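Local coordinates for molinate hydrolase (Gulosibacter molinativorax, PDB 4UB9), which hydrolyses the thiocarbamate pesticide molinate and, as a member of the amidohydrolase family, carries a zinc ion, at residues T173-G178 against R214-L219; Q131-G136 against W395-D400; T42-N47 against W88-L93. All coordinates share one frame; numbering follows the deposited sequence.

Contact 1: residues T173-G178 against R214-L219; sequences TLIGMG and RHLSTL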
loop_
_atom_site.group_PDB
_atom_site.type_symbol
_atom_site.label_atom_id
_atom_site.label_comp_id
_atom_site.label_asym_id
_atom_site.label_seq_id
_atom_site.Cartn_x
_atom_site.Cartn_y
_atom_site.Cartn_z
ATOM N N THR A 173 -20.230 -3.731 -21.971
ATOM C CA THR A 173 -19.622 -2.953 -20.871
ATOM C C THR A 173 -20.556 -1.876 -20.338
ATOM O O THR A 173 -21.656 -1.679 -20.810
ATOM C CB THR A 173 -18.296 -2.324 -21.279
ATOM O OG1 THR A 173 -17.615 -1.840 -20.122
ATOM C CG2 THR A 173 -18.503 -1.183 -22.263
ATOM N N LEU A 174 -20.108 -1.243 -19.289
ATOM C CA LEU A 174 -20.772 -0.099 -18.700
ATOM C C LEU A 174 -20.111 1.139 -19.289
ATOM O O LEU A 174 -18.898 1.375 -19.102
ATOM C CB LEU A 174 -20.490 -0.019 -17.219
ATOM C CG LEU A 174 -21.615 0.152 -16.245
ATOM C CD1 LEU A 174 -21.624 -1.126 -15.411
ATOM C CD2 LEU A 174 -21.333 1.302 -15.333
ATOM N N ILE A 175 -20.902 1.916 -19.988
ATOM C CA ILE A 175 -20.352 3.017 -20.715
ATOM C C ILE A 175 -19.793 4.018 -19.711
ATOM O O ILE A 175 -20.530 4.588 -18.913
ATOM C CB ILE A 175 -21.396 3.703 -21.599
ATOM C CG1 ILE A 175 -22.064 2.718 -22.563
ATOM C CG2 ILE A 175 -20.764 4.859 -22.356
ATOM C CD1 ILE A 175 -21.118 1.964 -23.449
ATOM N N GLY A 176 -18.488 4.282 -19.850
ATOM C CA GLY A 176 -17.803 5.287 -19.045
ATOM C C GLY A 176 -17.126 4.743 -17.804
ATOM O O GLY A 176 -16.635 5.496 -16.973
ATOM N N MET A 177 -17.138 3.422 -17.663
ATOM C CA MET A 177 -16.475 2.797 -16.517
ATOM C C MET A 177 -15.188 2.184 -16.978
ATOM O O MET A 177 -15.073 1.620 -18.072
ATOM C CB MET A 177 -17.361 1.702 -15.883
ATOM C CG MET A 177 -16.805 1.158 -14.542
ATOM S SD MET A 177 -17.715 -0.240 -13.836
ATOM C CE MET A 177 -17.402 -1.533 -15.024
ATOM N N GLY A 178 -14.219 2.190 -16.096
ATOM C CA GLY A 178 -12.955 1.487 -16.368
ATOM C C GLY A 178 -13.086 -0.030 -16.216
ATOM O O GLY A 178 -14.071 -0.540 -15.689
ATOM N N ARG A 214 -12.922 5.099 -19.147
ATOM C CA ARG A 214 -12.917 6.396 -18.452
ATOM C C ARG A 214 -12.588 7.556 -19.399
ATOM O O ARG A 214 -12.994 8.689 -19.169
ATOM C CB ARG A 214 -11.970 6.385 -17.238
ATOM C CG ARG A 214 -12.377 5.452 -16.078
ATOM C CD ARG A 214 -13.703 5.823 -15.422
ATOM N NE ARG A 214 -13.634 7.222 -15.012
ATOM C CZ ARG A 214 -14.249 8.240 -15.603
ATOM N NH1 ARG A 214 -15.139 8.064 -16.558
ATOM N NH2 ARG A 214 -14.025 9.465 -15.136
ATOM N N HIS A 215 -11.879 7.266 -20.480
ATOM C CA HIS A 215 -11.445 8.324 -21.409
ATOM C C HIS A 215 -12.610 9.064 -22.075
ATOM O O HIS A 215 -12.477 10.215 -22.480
ATOM C CB HIS A 215 -10.464 7.811 -22.459
ATOM C CG HIS A 215 -11.119 7.086 -23.583
ATOM N ND1 HIS A 215 -11.408 7.691 -24.789
ATOM C CD2 HIS A 215 -11.546 5.807 -23.692
ATOM C CE1 HIS A 215 -11.996 6.823 -25.586
ATOM N NE2 HIS A 215 -12.096 5.676 -24.941
ATOM N N LEU A 216 -13.750 8.427 -22.146
ATOM C CA LEU A 216 -14.923 9.083 -22.662
ATOM C C LEU A 216 -15.263 10.383 -21.918
ATOM O O LEU A 216 -15.840 11.297 -22.490
ATOM C CB LEU A 216 -16.162 8.162 -22.600
ATOM C CG LEU A 216 -16.135 6.974 -23.531
ATOM C CD1 LEU A 216 -17.406 6.209 -23.320
ATOM C CD2 LEU A 216 -16.007 7.357 -25.003
ATOM N N SER A 217 -14.970 10.431 -20.632
ATOM C CA SER A 217 -15.259 11.608 -19.830
ATOM C C SER A 217 -14.414 12.821 -20.215
ATOM O O SER A 217 -14.709 13.923 -19.785
ATOM C CB SER A 217 -15.019 11.334 -18.336
ATOM O OG SER A 217 -16.011 10.488 -17.759
ATOM N N THR A 218 -13.354 12.602 -20.981
ATOM C CA THR A 218 -12.466 13.669 -21.414
ATOM C C THR A 218 -12.906 14.362 -22.720
ATOM O O THR A 218 -12.329 15.409 -23.081
ATOM C CB THR A 218 -11.024 13.224 -21.646
ATOM O OG1 THR A 218 -10.956 12.354 -22.770
ATOM C CG2 THR A 218 -10.476 12.520 -20.438
ATOM N N LEU A 219 -13.893 13.791 -23.390
ATOM C CA LEU A 219 -14.205 14.157 -24.773
ATOM C C LEU A 219 -15.353 15.091 -24.893
ATOM O O LEU A 219 -16.198 15.152 -24.004
ATOM C CB LEU A 219 -14.555 12.925 -25.596
ATOM C CG LEU A 219 -13.463 11.848 -25.728
ATOM C CD1 LEU A 219 -14.003 10.670 -26.527
ATOM C CD2 LEU A 219 -12.196 12.384 -26.363
#

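Contact 2: residues Q131-G136 against W395-D400; sequences QIALRG and WTLGED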
loop_
_atom_site.group_PDB
_atom_site.type_symbol
_atom_site.label_atom_id
_atom_site.label_comp_id
_atom_site.label_asym_id
_atom_site.label_seq_id
_atom_site.Cartn_x
_atom_site.Cartn_y
_atom_site.Cartn_z
ATOM N N GLN A 131 -25.279 -22.000 -17.110
ATOM C CA GLN A 131 -25.794 -23.329 -16.721
ATOM C C GLN A 131 -26.090 -23.378 -15.245
ATOM O O GLN A 131 -27.053 -24.000 -14.825
ATOM C CB GLN A 131 -24.814 -24.425 -17.097
ATOM C CG GLN A 131 -24.749 -24.615 -18.591
ATOM C CD GLN A 131 -23.581 -25.492 -19.019
ATOM O OE1 GLN A 131 -22.994 -26.209 -18.236
ATOM N NE2 GLN A 131 -23.256 -25.407 -20.269
ATOM N N ILE A 132 -25.259 -22.717 -14.460
ATOM C CA ILE A 132 -25.505 -22.635 -13.039
ATOM C C ILE A 132 -26.756 -21.813 -12.718
ATOM O O ILE A 132 -27.474 -22.104 -11.783
ATOM C CB ILE A 132 -24.292 -22.071 -12.322
ATOM C CG1 ILE A 132 -23.203 -23.139 -12.333
ATOM C CG2 ILE A 132 -24.626 -21.680 -10.884
ATOM C CD1 ILE A 132 -21.899 -22.693 -11.728
ATOM N N ALA A 133 -27.037 -20.805 -13.526
ATOM C CA ALA A 133 -28.274 -20.053 -13.354
ATOM C C ALA A 133 -29.461 -20.965 -13.669
ATOM O O ALA A 133 -30.418 -21.031 -12.905
ATOM C CB ALA A 133 -28.291 -18.833 -14.242
ATOM N N LEU A 134 -29.334 -21.677 -14.785
ATOM C CA LEU A 134 -30.339 -22.633 -15.247
ATOM C C LEU A 134 -30.633 -23.725 -14.199
ATOM O O LEU A 134 -31.797 -24.070 -13.925
ATOM C CB LEU A 134 -29.911 -23.271 -16.538
ATOM C CG LEU A 134 -30.948 -24.147 -17.242
ATOM C CD1 LEU A 134 -32.261 -23.428 -17.462
ATOM C CD2 LEU A 134 -30.412 -24.649 -18.579
ATOM N N ARG A 135 -29.577 -24.187 -13.549
ATOM C CA ARG A 135 -29.694 -25.126 -12.427
ATOM C C ARG A 135 -30.567 -24.607 -11.291
ATOM O O ARG A 135 -31.244 -25.361 -10.632
ATOM C CB ARG A 135 -28.344 -25.431 -11.846
ATOM C CG ARG A 135 -28.341 -26.631 -10.929
ATOM C CD ARG A 135 -27.429 -26.417 -9.751
ATOM N NE ARG A 135 -26.074 -26.806 -10.065
ATOM C CZ ARG A 135 -24.959 -26.214 -9.604
ATOM N NH1 ARG A 135 -24.985 -25.113 -8.869
ATOM N NH2 ARG A 135 -23.774 -26.721 -9.926
ATOM N N GLY A 136 -30.564 -23.302 -11.079
ATOM C CA GLY A 136 -31.488 -22.671 -10.122
ATOM C C GLY A 136 -32.847 -22.269 -10.713
ATOM O O GLY A 136 -33.587 -21.489 -10.121
ATOM N N TRP A 395 -24.445 -12.529 -3.757
ATOM C CA TRP A 395 -23.692 -12.566 -5.041
ATOM C C TRP A 395 -23.305 -13.965 -5.557
ATOM O O TRP A 395 -22.570 -14.114 -6.523
ATOM C CB TRP A 395 -22.446 -11.739 -4.898
ATOM C CG TRP A 395 -22.757 -10.352 -4.433
ATOM C CD1 TRP A 395 -23.542 -9.460 -5.051
ATOM C CD2 TRP A 395 -22.299 -9.727 -3.252
ATOM N NE1 TRP A 395 -23.593 -8.283 -4.351
ATOM C CE2 TRP A 395 -22.854 -8.436 -3.218
ATOM C CE3 TRP A 395 -21.492 -10.136 -2.187
ATOM C CZ2 TRP A 395 -22.589 -7.516 -2.188
ATOM C CZ3 TRP A 395 -21.253 -9.221 -1.129
ATOM C CH2 TRP A 395 -21.785 -7.926 -1.161
ATOM N N THR A 396 -23.930 -14.978 -4.968
ATOM C CA THR A 396 -23.679 -16.363 -5.323
ATOM C C THR A 396 -24.680 -16.841 -6.384
ATOM O O THR A 396 -25.809 -17.165 -6.092
ATOM C CB THR A 396 -23.743 -17.266 -4.088
ATOM O OG1 THR A 396 -22.838 -16.776 -3.085
ATOM C CG2 THR A 396 -23.378 -18.687 -4.446
ATOM N N LEU A 397 -24.242 -16.804 -7.622
ATOM C CA LEU A 397 -25.094 -17.126 -8.740
ATOM C C LEU A 397 -25.706 -18.527 -8.575
ATOM O O LEU A 397 -25.007 -19.456 -8.230
ATOM C CB LEU A 397 -24.300 -17.092 -10.049
ATOM C CG LEU A 397 -25.124 -17.233 -11.325
ATOM C CD1 LEU A 397 -26.102 -16.089 -11.501
ATOM C CD2 LEU A 397 -24.195 -17.322 -12.521
ATOM N N GLY A 398 -26.989 -18.646 -8.889
ATOM C CA GLY A 398 -27.697 -19.939 -8.840
ATOM C C GLY A 398 -28.638 -20.015 -7.669
ATOM O O GLY A 398 -29.551 -20.809 -7.670
ATOM N N GLU A 399 -28.327 -19.241 -6.639
ATOM C CA GLU A 399 -29.152 -19.084 -5.433
ATOM C C GLU A 399 -29.468 -17.637 -5.051
ATOM O O GLU A 399 -30.306 -17.390 -4.190
ATOM C CB GLU A 399 -28.407 -19.658 -4.236
ATOM C CG GLU A 399 -28.204 -21.160 -4.320
ATOM C CD GLU A 399 -27.652 -21.754 -3.032
ATOM O OE1 GLU A 399 -28.050 -21.334 -1.932
ATOM O OE2 GLU A 399 -26.845 -22.679 -3.136
ATOM N N ASP A 400 -28.784 -16.713 -5.703
ATOM C CA ASP A 400 -28.921 -15.292 -5.463
ATOM C C ASP A 400 -30.379 -14.772 -5.628
ATOM O O ASP A 400 -30.820 -13.932 -4.869
ATOM C CB ASP A 400 -28.028 -14.544 -6.425
ATOM C CG ASP A 400 -28.327 -14.896 -7.920
ATOM O OD1 ASP A 400 -28.329 -16.100 -8.302
ATOM O OD2 ASP A 400 -28.564 -13.952 -8.715
#

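Contact 3: residues T42-N47 against W88-L93; sequences TLIDGN and WILPGL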
loop_
_atom_site.group_PDB
_atom_site.type_symbol
_atom_site.label_atom_id
_atom_site.label_comp_id
_atom_site.label_asym_id
_atom_site.label_seq_id
_atom_site.Cartn_x
_atom_site.Cartn_y
_atom_site.Cartn_z
ATOM N N THR A 42 -50.990 -26.556 -9.800
ATOM C CA THR A 42 -51.417 -25.190 -9.515
ATOM C C THR A 42 -50.552 -24.187 -10.317
ATOM O O THR A 42 -49.349 -24.084 -10.106
ATOM C CB THR A 42 -51.351 -24.900 -8.010
ATOM O OG1 THR A 42 -52.138 -25.876 -7.318
ATOM C CG2 THR A 42 -51.916 -23.508 -7.704
ATOM N N LEU A 43 -51.198 -23.463 -11.226
ATOM C CA LEU A 43 -50.521 -22.503 -12.078
ATOM C C LEU A 43 -50.391 -21.102 -11.460
ATOM O O LEU A 43 -51.388 -20.467 -11.048
ATOM C CB LEU A 43 -51.218 -22.375 -13.415
ATOM C CG LEU A 43 -50.588 -21.340 -14.382
ATOM C CD1 LEU A 43 -49.247 -21.813 -14.894
ATOM C CD2 LEU A 43 -51.506 -21.086 -15.565
ATOM N N ILE A 44 -49.140 -20.643 -11.395
ATOM C CA ILE A 44 -48.798 -19.252 -11.023
ATOM C C ILE A 44 -48.143 -18.705 -12.250
ATOM O O ILE A 44 -46.974 -18.997 -12.516
ATOM C CB ILE A 44 -47.846 -19.169 -9.834
ATOM C CG1 ILE A 44 -48.506 -19.769 -8.582
ATOM C CG2 ILE A 44 -47.460 -17.723 -9.584
ATOM C CD1 ILE A 44 -47.658 -19.765 -7.320
ATOM N N ASP A 45 -48.919 -17.999 -13.068
ATOM C CA ASP A 45 -48.517 -17.751 -14.484
ATOM C C ASP A 45 -47.610 -16.529 -14.723
ATOM O O ASP A 45 -47.104 -16.325 -15.824
ATOM C CB ASP A 45 -49.756 -17.663 -15.402
ATOM C CG ASP A 45 -50.670 -16.491 -15.073
ATOM O OD1 ASP A 45 -50.541 -15.848 -13.989
ATOM O OD2 ASP A 45 -51.532 -16.212 -15.904
ATOM N N GLY A 46 -47.477 -15.698 -13.702
ATOM C CA GLY A 46 -46.672 -14.470 -13.780
ATOM C C GLY A 46 -47.458 -13.188 -14.062
ATOM O O GLY A 46 -46.888 -12.092 -14.059
ATOM N N ASN A 47 -48.761 -13.310 -14.277
ATOM C CA ASN A 47 -49.617 -12.132 -14.503
ATOM C C ASN A 47 -50.226 -11.596 -13.225
ATOM O O ASN A 47 -50.901 -10.581 -13.242
ATOM C CB ASN A 47 -50.679 -12.461 -15.504
ATOM C CG ASN A 47 -50.090 -12.793 -16.863
ATOM O OD1 ASN A 47 -50.219 -13.906 -17.372
ATOM N ND2 ASN A 47 -49.415 -11.840 -17.441
ATOM N N TRP A 88 -46.588 -26.898 -7.989
ATOM C CA TRP A 88 -46.777 -25.563 -8.498
ATOM C C TRP A 88 -45.993 -25.340 -9.780
ATOM O O TRP A 88 -44.859 -25.712 -9.907
ATOM C CB TRP A 88 -46.437 -24.542 -7.437
ATOM C CG TRP A 88 -47.474 -24.461 -6.375
ATOM C CD1 TRP A 88 -48.426 -23.491 -6.232
ATOM C CD2 TRP A 88 -47.667 -25.376 -5.296
ATOM N NE1 TRP A 88 -49.207 -23.750 -5.124
ATOM C CE2 TRP A 88 -48.753 -24.895 -4.527
ATOM C CE3 TRP A 88 -47.022 -26.544 -4.894
ATOM C CZ2 TRP A 88 -49.220 -25.556 -3.395
ATOM C CZ3 TRP A 88 -47.481 -27.204 -3.761
ATOM C CH2 TRP A 88 -48.578 -26.704 -3.024
ATOM N N ILE A 89 -46.670 -24.732 -10.732
ATOM C CA ILE A 89 -46.119 -24.436 -12.036
ATOM C C ILE A 89 -45.899 -22.922 -12.191
ATOM O O ILE A 89 -46.857 -22.140 -12.169
ATOM C CB ILE A 89 -47.046 -24.880 -13.167
ATOM C CG1 ILE A 89 -47.317 -26.380 -13.063
ATOM C CG2 ILE A 89 -46.403 -24.558 -14.513
ATOM C CD1 ILE A 89 -48.440 -26.869 -13.966
ATOM N N LEU A 90 -44.636 -22.541 -12.376
ATOM C CA LEU A 90 -44.225 -21.130 -12.554
ATOM C C LEU A 90 -43.565 -20.914 -13.903
ATOM O O LEU A 90 -43.135 -21.895 -14.551
ATOM C CB LEU A 90 -43.275 -20.695 -11.472
ATOM C CG LEU A 90 -43.879 -20.318 -10.120
ATOM C CD1 LEU A 90 -44.485 -21.536 -9.403
ATOM C CD2 LEU A 90 -42.828 -19.677 -9.234
ATOM N N PRO A 91 -43.455 -19.635 -14.347
ATOM C CA PRO A 91 -42.732 -19.405 -15.576
ATOM C C PRO A 91 -41.282 -19.640 -15.311
ATOM O O PRO A 91 -40.849 -19.603 -14.175
ATOM C CB PRO A 91 -42.984 -17.924 -15.878
ATOM C CG PRO A 91 -44.006 -17.465 -14.896
ATOM C CD PRO A 91 -43.918 -18.385 -13.749
ATOM N N GLY A 92 -40.529 -19.847 -16.372
ATOM C CA GLY A 92 -39.067 -19.828 -16.253
ATOM C C GLY A 92 -38.613 -18.564 -15.497
ATOM O O GLY A 92 -39.077 -17.442 -15.785
ATOM N N LEU A 93 -37.767 -18.746 -14.495
ATOM C CA LEU A 93 -37.320 -17.624 -13.696
ATOM C C LEU A 93 -36.368 -16.738 -14.505
ATOM O O LEU A 93 -35.692 -17.192 -15.447
ATOM C CB LEU A 93 -36.696 -18.064 -12.376
ATOM C CG LEU A 93 -37.622 -18.937 -11.513
ATOM C CD1 LEU A 93 -36.940 -19.368 -10.229
ATOM C CD2 LEU A 93 -38.917 -18.251 -11.182
#

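Contact 1: residues T173-G178 against R214-L219
Arg214 and Gly176 make the polar part of the contact. Bent at chi2 and chi3 (-63° and -54°), the arginine chain curls so that NH1 gives a hydrogen bond of 3.0 Å to Gly176 O, which lies tilted somewhat out of the guanidinium plane. The same NH1 bonds Ser217 OG at 2.8 Å, this time in the plane and nearly straight, and a weak bond from NH2 to that hydroxyl adds to the grip. Two partners of NH1 thus fix the rotation of the group, while NH2 bonds Pro256 O of the second subunit and Tyr257 of that subunit makes a cation-pi contact. An alanine in place of Arg214 would probably leave Gly176 O without its guanidinium donor and cut this tie to the neighbouring chain. Van der Waals contacts flank the bond: Arg214 CD passes 3.7 Å from Gly178 N, and the apolar pair is Ile175 CG2, anti to its backbone N, with Leu216 CD1 at 3.7 Å. Gly176 takes the third position of a type II turn from Leu174 to Met177, closed by Met177 N bonding Leu174 O; its positive phi (94°) suits glycine. The contact joins a 3-10 turn to the loop at the C-terminal end of parallel strand 174-175, the end at which TIM-barrel amidohydrolases carry their active site, and the side chain of Met177 comes within about 6 Å of the zinc ion.

Contact 2: residues Q131-G136 against W395-D400
Ile132 meets Leu397 and Gly398 where helix 122-135 of this TIM-barrel amidohydrolase ends against the loop leading into helix 400-410. From CB, which is directed at the loop, the side chain forks. Branch CG2, anti to the backbone N, does the touching: it lies 3.5 Å from Leu397 O and, more loosely, 4.5 Å from Leu397 CG. The other branch, CG1 and then CD1, leads off to one side, farther from 395-400 than CG2; beyond the two segments the isoleucine also packs on Cys376. One helical residue on, Ala133 CB adds a loose contact with Leu397 CD1, so the leucine is met by both side chains.

The rest is backbone against backbone. Gly398 CA sits 3.7 Å from Ile132 O, and Gly136 CA lies 3.6 Å from Gly398 O. The close fit suits glycine at both places: a CB on Gly136 would clash with Gly398 O, and one on Gly398 would be tight against Ile132 CG2. Gly398 moreover has a positive phi (107°), which glycine tolerates readily. Gly136 O is hydrogen-bonded to His401 NE2 of helix 400-410; Glu399 is the N-cap of that helix. At the start of that helix Asp400 steadies the loop, OD2 bonding Thr372 OG1 while Gly398 N donates to OD1 at 2.9 Å, nearly along the C-O axis of the carboxylate.

Contact 3: residues T42-N47 against W88-L93
Thr42 and Trp88 project from neighbouring strands with matching first torsions, OG1 and CG each anti to the carbonyl carbon (chi1 -56° and -74°), and lie side by side. The indole presents a face to the threonine: Thr42 CB stands 4.0 Å from the centroid of the five-membered ring in a CH-pi contact, and CG2 lies 3.7 Å from Trp88 NE1. Ile44 CD1 comes up to Trp88 CD1 as well, obliquely to the ring, while Ile44 CB packs alongside Leu90 CD1. On the sheet face that bears Leu43 and Ile89, Leu43 CD1 touches Ile89 CG2 at 4.0 Å.

Two strong backbone bonds hold the strands, and Ile89 makes both. Its N donates to Thr42 O at 2.8 Å, and its O accepts from Ile44 N at 2.8 Å, so one residue spans Thr42 and Ile44. CA-H...O contacts lie alongside, from Trp88 to Thr42 O and from Leu90 to Ile44 O. Pro91, which has no N-H, follows: its CD rests 3.4 Å from Ile44 O and its CG against Asp45 O; beyond the strand Asp45 OD1 accepts from Asn47 N, an Asx turn. The pattern is that of a parallel beta ladder, here adding strand 41-43 to strand 88-95, which pairs antiparallel with strand 447-450 and parallel with strand 138-143.

Overall arrangement
Contacts 2 and 3 are neighbours, with centres 19 Å apart, and they touch where Gly136 O packs on Leu93 CD1 at 4.0 Å. Contact 1 stands apart: its centre is 30 Å from that of contact 2, with about 13 Å between nearest atoms, and 41 Å from that of contact 3, on the opposite side of the chain's centre. In sequence contact 3 closes first; contact 2 then joins two segments 259 residues apart, and both segments of contact 1 lie between those two. Contact 1 alone approaches the metal site, since the side chain of Met177 is about 6 Å from that of His282 and about 9 Å from that of His302, both zinc ligands.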